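Local structure of CG14216 (Drosophila melanogaster, 3P9Y) at residues T42-K47 and P99-D104. The protein is a phosphatase that probably dephosphorylates the heptapeptide repeats of the C-terminal domain of RNA polymerase II and probably acts in RNA processing and termination. The protein carries 2 engineered substitutions. Residues are numbered along the deposited sequence; the frame is centred on the assembly and turned at random.
Sequences TGERVK and PERFQD
R101 and Q103 reach across to two successive backbone carbonyls, those of G43 and T42. The amide of Q103 donates through NE2 to T42 O at 3.0 Å, lying in the carbonyl plane on a lone pair. R101 meets G43 O differently: NH1 is 3.1 Å from this oxygen and well above the plane of its carbonyl, though the N-H itself points almost straight at it, at 164°. A bend at chi3 (95°) turns NE out of the line of the chain, while CD packs against the same oxygen. Within the 99-104 segment, CD of Q103 sits 3.6 Å over the centre of the guanidinium, and D104 OD2 lies at its edge, joined to NE by a salt bridge with a weak hydrogen bond. In this phosphatase of LMW PTP-like fold, T42 directly follows strand 36-41, at one edge of the mixed sheet, and the loop preceding strand 111-114 runs beside it, E100 and F102 making backbone hydrogen bonds with G41. The closely packed side is here: T42 is buried, its side chain touching V119 and L122 of helix 117-128, and its OG1 is hydrogen-bonded to D16 O. An alanine in place of R101 would probably leave G43 O without this donor and D104 without its charged mate. At the other end, V46 CG2 rests on P99 CB at 3.8 Å, the two side chains crossing at about a right angle beside F61. The solvent side is looser: exposed E44 touches R101 through its backbone, CA lying 3.7 Å from NH1, but its carboxylate OE2 stays 6.0 Å from NH1.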
ATOM      1  N   THR A  42       2.977  -6.530  -4.942  1.00 21.16           N
ATOM      2  CA  THR A  42       2.481  -7.466  -5.949  1.00 22.50           C
ATOM      3  C   THR A  42       3.606  -8.068  -6.792  1.00 24.45           C
ATOM      4  O   THR A  42       3.384  -9.015  -7.543  1.00 25.86           O
ATOM      5  CB  THR A  42       1.467  -6.792  -6.894  1.00 21.18           C
ATOM      6  OG1 THR A  42       2.033  -5.591  -7.431  1.00 20.57           O
ATOM      7  CG2 THR A  42       0.182  -6.461  -6.158  1.00 20.07           C
ATOM      8  N   GLY A  43       4.808  -7.517  -6.674  1.00 24.17           N
ATOM      9  CA  GLY A  43       5.949  -8.021  -7.415  1.00 26.60           C
ATOM     10  C   GLY A  43       6.282  -9.463  -7.068  1.00 28.70           C
ATOM     11  O   GLY A  43       5.807 -10.006  -6.072  1.00 27.13           O
ATOM     12  N   GLU A  44       7.103 -10.090  -7.900  1.00 31.79           N
ATOM     13  CA  GLU A  44       7.569 -11.439  -7.626  1.00 34.27           C
ATOM     14  C   GLU A  44       8.581 -11.395  -6.489  1.00 32.71           C
ATOM     15  O   GLU A  44       8.683 -12.329  -5.698  1.00 33.67           O
ATOM     16  CB  GLU A  44       8.199 -12.052  -8.880  1.00 36.20           C
ATOM     17  CG  GLU A  44       7.194 -12.349  -9.984  1.00 41.20           C
ATOM     18  CD  GLU A  44       7.849 -12.859 -11.257  1.00 52.07           C
ATOM     19  OE1 GLU A  44       9.072 -12.652 -11.431  1.00 53.29           O
ATOM     20  OE2 GLU A  44       7.135 -13.463 -12.088  1.00 56.10           O
ATOM     21  N   ARG A  45       9.317 -10.292  -6.409  1.00 31.95           N
ATOM     22  CA  ARG A  45      10.335 -10.123  -5.382  1.00 32.81           C
ATOM     23  C   ARG A  45      10.409  -8.677  -4.903  1.00 30.69           C
ATOM     24  O   ARG A  45       9.965  -7.754  -5.589  1.00 29.13           O
ATOM     25  CB  ARG A  45      11.702 -10.551  -5.924  1.00 37.89           C
ATOM     26  CG  ARG A  45      11.768 -12.008  -6.351  1.00 45.39           C
ATOM     27  CD  ARG A  45      13.063 -12.314  -7.082  1.00 58.20           C
ATOM     28  NE  ARG A  45      13.114 -13.701  -7.538  1.00 74.67           N
ATOM     29  CZ  ARG A  45      14.114 -14.221  -8.246  1.00 87.32           C
ATOM     30  NH1 ARG A  45      15.156 -13.471  -8.583  1.00 92.41           N
ATOM     31  NH2 ARG A  45      14.073 -15.494  -8.615  1.00 93.42           N
ATOM     32  N   VAL A  46      10.977  -8.493  -3.716  1.00 28.98           N
ATOM     33  CA  VAL A  46      11.225  -7.164  -3.170  1.00 27.95           C
ATOM     34  C   VAL A  46      12.446  -6.550  -3.845  1.00 28.53           C
ATOM     35  O   VAL A  46      13.499  -7.173  -3.911  1.00 30.08           O
ATOM     36  CB  VAL A  46      11.465  -7.232  -1.653  1.00 26.91           C
ATOM     37  CG1 VAL A  46      11.725  -5.843  -1.090  1.00 24.97           C
ATOM     38  CG2 VAL A  46      10.278  -7.887  -0.964  1.00 25.71           C
ATOM     39  N   LYS A  47      12.305  -5.326  -4.342  1.00 28.01           N
ATOM     40  CA  LYS A  47      13.370  -4.688  -5.105  1.00 28.98           C
ATOM     41  C   LYS A  47      13.653  -3.271  -4.625  1.00 28.58           C
ATOM     42  O   LYS A  47      12.798  -2.395  -4.728  1.00 29.96           O
ATOM     43  CB  LYS A  47      13.003  -4.650  -6.592  1.00 31.82           C
ATOM     44  CG  LYS A  47      12.934  -6.016  -7.262  1.00 34.82           C
ATOM     45  CD  LYS A  47      12.814  -5.874  -8.775  1.00 41.59           C
ATOM     46  CE  LYS A  47      12.982  -7.207  -9.495  1.00 49.10           C
ATOM     47  NZ  LYS A  47      11.907  -8.188  -9.167  1.00 46.34           N
ATOM     48  N   PRO A  99       8.123  -7.717   4.498  1.00 23.31           N
ATOM     49  CA  PRO A  99       7.289  -7.505   3.310  1.00 21.95           C
ATOM     50  C   PRO A  99       6.411  -8.723   3.005  1.00 23.42           C
ATOM     51  O   PRO A  99       6.890  -9.857   3.117  1.00 24.69           O
ATOM     52  CB  PRO A  99       8.300  -7.308   2.177  1.00 22.72           C
ATOM     53  CG  PRO A  99       9.656  -7.362   2.777  1.00 23.65           C
ATOM     54  CD  PRO A  99       9.548  -7.444   4.256  1.00 24.14           C
ATOM     55  N   GLU A 100       5.157  -8.492   2.622  1.00 22.38           N
ATOM     56  CA  GLU A 100       4.216  -9.560   2.300  1.00 22.67           C
ATOM     57  C   GLU A 100       3.686  -9.381   0.887  1.00 22.15           C
ATOM     58  O   GLU A 100       3.524  -8.256   0.419  1.00 20.00           O
ATOM     59  CB  GLU A 100       3.042  -9.530   3.266  1.00 21.57           C
ATOM     60  CG  GLU A 100       3.429  -9.424   4.722  1.00 23.03           C
ATOM     61  CD  GLU A 100       2.217  -9.265   5.608  1.00 23.59           C
ATOM     62  OE1 GLU A 100       1.457 -10.245   5.751  1.00 26.23           O
ATOM     63  OE2 GLU A 100       2.013  -8.162   6.154  1.00 22.77           O
ATOM     64  N   ARG A 101       3.411 -10.497   0.218  1.00 22.37           N
ATOM     65  CA  ARG A 101       2.903 -10.475  -1.148  1.00 23.37           C
ATOM     66  C   ARG A 101       1.383 -10.607  -1.104  1.00 22.38           C
ATOM     67  O   ARG A 101       0.849 -11.465  -0.402  1.00 23.59           O
ATOM     68  CB  ARG A 101       3.525 -11.613  -1.973  1.00 24.09           C
ATOM     69  CG  ARG A 101       3.802 -11.243  -3.432  1.00 25.49           C
ATOM     70  CD  ARG A 101       4.524 -12.355  -4.198  1.00 27.49           C
ATOM     71  NE  ARG A 101       3.595 -13.221  -4.924  1.00 29.07           N
ATOM     72  CZ  ARG A 101       3.392 -13.189  -6.242  1.00 29.45           C
ATOM     73  NH1 ARG A 101       4.057 -12.344  -7.017  1.00 30.75           N
ATOM     74  NH2 ARG A 101       2.521 -14.019  -6.793  1.00 31.01           N
ATOM     75  N   PHE A 102       0.689  -9.750  -1.845  1.00 21.11           N
ATOM     76  CA  PHE A 102      -0.766  -9.729  -1.811  1.00 21.98           C
ATOM     77  C   PHE A 102      -1.349 -11.042  -2.313  1.00 23.27           C
ATOM     78  O   PHE A 102      -2.344 -11.528  -1.782  1.00 22.42           O
ATOM     79  CB  PHE A 102      -1.320  -8.578  -2.655  1.00 20.54           C
ATOM     80  CG  PHE A 102      -2.821  -8.580  -2.756  1.00 20.48           C
ATOM     81  CD1 PHE A 102      -3.603  -8.198  -1.678  1.00 21.05           C
ATOM     82  CD2 PHE A 102      -3.451  -8.982  -3.922  1.00 21.40           C
ATOM     83  CE1 PHE A 102      -4.985  -8.213  -1.762  1.00 20.39           C
ATOM     84  CE2 PHE A 102      -4.835  -8.997  -4.014  1.00 21.91           C
ATOM     85  CZ  PHE A 102      -5.601  -8.613  -2.933  1.00 20.74           C
ATOM     86  N   GLN A 103      -0.723 -11.609  -3.339  1.00 24.01           N
ATOM     87  CA  GLN A 103      -1.253 -12.796  -4.001  1.00 24.94           C
ATOM     88  C   GLN A 103      -1.200 -14.020  -3.087  1.00 27.26           C
ATOM     89  O   GLN A 103      -1.807 -15.048  -3.384  1.00 27.09           O
ATOM     90  CB  GLN A 103      -0.481 -13.078  -5.295  1.00 25.27           C
ATOM     91  CG  GLN A 103      -0.663 -12.031  -6.397  1.00 24.22           C
ATOM     92  CD  GLN A 103       0.423 -10.962  -6.395  1.00 25.51           C
ATOM     93  OE1 GLN A 103       0.898 -10.541  -5.340  1.00 24.24           O
ATOM     94  NE2 GLN A 103       0.814 -10.515  -7.583  1.00 23.81           N
ATOM     95  N   ASP A 104      -0.481 -13.906  -1.972  1.00 26.51           N
ATOM     96  CA  ASP A 104      -0.326 -15.028  -1.046  1.00 27.28           C
ATOM     97  C   ASP A 104      -1.084 -14.839   0.265  1.00 29.19           C
ATOM     98  O   ASP A 104      -1.044 -15.708   1.134  1.00 31.06           O
ATOM     99  CB  ASP A 104       1.158 -15.264  -0.746  1.00 28.62           C
ATOM    100  CG  ASP A 104       1.940 -15.680  -1.976  1.00 29.47           C
ATOM    101  OD1 ASP A 104       1.463 -16.573  -2.706  1.00 33.43           O
ATOM    102  OD2 ASP A 104       3.028 -15.114  -2.221  1.00 30.19           O
TER